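Local structure of putative Type I topoisomerase (Deinococcus radiodurans, 3M4A) at residues A[309-312]-A[313-316]. The protein binds DNA and, as a type IB topoisomerase, probably catalyses ATP-independent breakage and rejoining of one DNA strand. Numbering follows the deposited sequence.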
loop_
_atom_site.group_PDB
_atom_site.type_symbol
_atom_site.label_atom_id
_atom_site.label_comp_id
_atom_site.label_asym_id
_atom_site.label_seq_id
_atom_site.Cartn_x
_atom_site.Cartn_y
_atom_site.Cartn_z
ATOM N N PRO A 309 -20.293 -3.862 7.618
ATOM C CA PRO A 309 -20.925 -5.139 7.255
ATOM C C PRO A 309 -22.190 -5.380 8.072
ATOM O O PRO A 309 -22.279 -4.918 9.201
ATOM C CB PRO A 309 -19.832 -6.168 7.548
ATOM C CG PRO A 309 -18.910 -5.494 8.541
ATOM C CD PRO A 309 -18.939 -4.049 8.179
ATOM N N ARG A 310 -23.165 -6.082 7.479
ATOM C CA ARG A 310 -24.486 -6.286 8.083
ATOM C C ARG A 310 -24.784 -7.751 8.436
ATOM O O ARG A 310 -25.811 -8.035 9.059
ATOM C CB ARG A 310 -25.567 -5.802 7.120
ATOM C CG ARG A 310 -25.493 -4.343 6.737
ATOM C CD ARG A 310 -26.537 -4.026 5.670
ATOM N NE ARG A 310 -26.736 -2.584 5.516
ATOM C CZ ARG A 310 -27.842 -1.910 5.848
ATOM N NH1 ARG A 310 -28.919 -2.524 6.338
ATOM N NH2 ARG A 310 -27.877 -0.594 5.654
ATOM N N THR A 311 -23.910 -8.662 8.017
ATOM C CA THR A 311 -24.038 -10.098 8.287
ATOM C C THR A 311 -22.681 -10.636 8.678
ATOM O O THR A 311 -21.667 -9.968 8.480
ATOM C CB THR A 311 -24.519 -10.912 7.068
ATOM O OG1 THR A 311 -23.464 -11.051 6.102
ATOM C CG2 THR A 311 -25.754 -10.275 6.424
ATOM N N GLU A 312 -22.659 -11.847 9.226
ATOM C CA GLU A 312 -21.412 -12.439 9.688
ATOM C C GLU A 312 -20.467 -12.697 8.512
ATOM O O GLU A 312 -19.260 -12.415 8.610
ATOM C CB GLU A 312 -21.673 -13.715 10.510
ATOM C CG GLU A 312 -22.492 -13.486 11.789
ATOM C CD GLU A 312 -21.767 -12.648 12.841
ATOM O OE1 GLU A 312 -20.555 -12.862 13.057
ATOM O OE2 GLU A 312 -22.414 -11.775 13.464
ATOM N N ARG A 313 -20.986 -13.191 7.390
ATOM C CA ARG A 313 -20.119 -13.383 6.220
ATOM C C ARG A 313 -19.615 -12.060 5.644
ATOM O O ARG A 313 -18.470 -11.977 5.200
ATOM C CB ARG A 313 -20.790 -14.163 5.095
ATOM C CG ARG A 313 -19.764 -14.612 4.053
ATOM C CD ARG A 313 -20.353 -15.374 2.910
ATOM N NE ARG A 313 -19.309 -15.856 2.003
ATOM C CZ ARG A 313 -18.820 -15.167 0.973
ATOM N NH1 ARG A 313 -19.228 -13.933 0.701
ATOM N NH2 ARG A 313 -17.890 -15.723 0.208
ATOM N N GLN A 314 -20.469 -11.044 5.615
ATOM C CA GLN A 314 -20.029 -9.731 5.129
ATOM C C GLN A 314 -18.846 -9.210 5.937
ATOM O O GLN A 314 -17.975 -8.559 5.386
ATOM C CB GLN A 314 -21.163 -8.720 5.157
ATOM C CG GLN A 314 -22.162 -8.918 4.031
ATOM C CD GLN A 314 -23.322 -7.970 4.116
ATOM O OE1 GLN A 314 -23.241 -6.912 4.756
ATOM N NE2 GLN A 314 -24.423 -8.329 3.462
ATOM N N GLU A 315 -18.833 -9.485 7.233
ATOM C CA GLU A 315 -17.687 -9.123 8.068
ATOM C C GLU A 315 -16.499 -10.037 7.781
ATOM O O GLU A 315 -15.354 -9.582 7.643
ATOM C CB GLU A 315 -18.063 -9.209 9.537
ATOM C CG GLU A 315 -16.993 -8.655 10.474
ATOM C CD GLU A 315 -17.509 -8.493 11.879
ATOM O OE1 GLU A 315 -17.908 -9.520 12.481
ATOM O OE2 GLU A 315 -17.516 -7.344 12.374
ATOM N N ALA A 316 -16.758 -11.338 7.701
ATOM C CA ALA A 316 -15.687 -12.293 7.452
ATOM C C ALA A 316 -14.933 -12.039 6.155
ATOM O O ALA A 316 -13.724 -12.300 6.078
ATOM C CB ALA A 316 -16.239 -13.738 7.463
#
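The Gln314 amide is approached from a single face by the residues just ahead of it: Thr311 CG2 stands over that face, 3.8 Å from Gln314 NE2, Thr311 OG1 lies above its inner end beside Gln314 CG, and the backbone N of Arg310 comes in from the same side. That N-H bonds to Gln314 OE1 at 2.8 Å, fairly straight but with the donor 40° out of the carbonyl plane, above it rather than on a lone pair. The Pro309 ring turns one edge to the first turn of the helix, its CB 3.5 Å from Glu315 N and its CG near Glu315 CB. The Thr311 bond is a worked example of helix N-capping. Thr311 is the N-cap of the short helix 312-316, which follows the loop after helix 292-299; its OG1 accepts from Gln314 N at 3.0 Å, turned toward the first turn because chi1 of 74° sets it between the backbone N and the carbonyl carbon. In a classic capping box the third helical residue would return a bond to the N-H of the cap itself; here Gln314 reaches one residue farther back, its chain extended beyond CG (chi2 177°), to Arg310. With an alanine in place of Gln314, the Arg310 N-H would probably lose this acceptor and the Thr311 methyl the amide it stands over, leaving the residues before the cap less tied to the first turn. Backbone bonds from Glu315 N to Thr311 O and from Ala316 N to Glu312 O continue the turn. Glu312 OE1 and Glu315 OE1 lie 4.3 Å apart, two like charges close together, which the positive end of the helix dipole may ease. Arg313 leads away from the cap toward Glu317, with which it makes a long, weak ion pair; the contact lies on the surface of the protein, its nearest atom about 11 Å from the bound DNA.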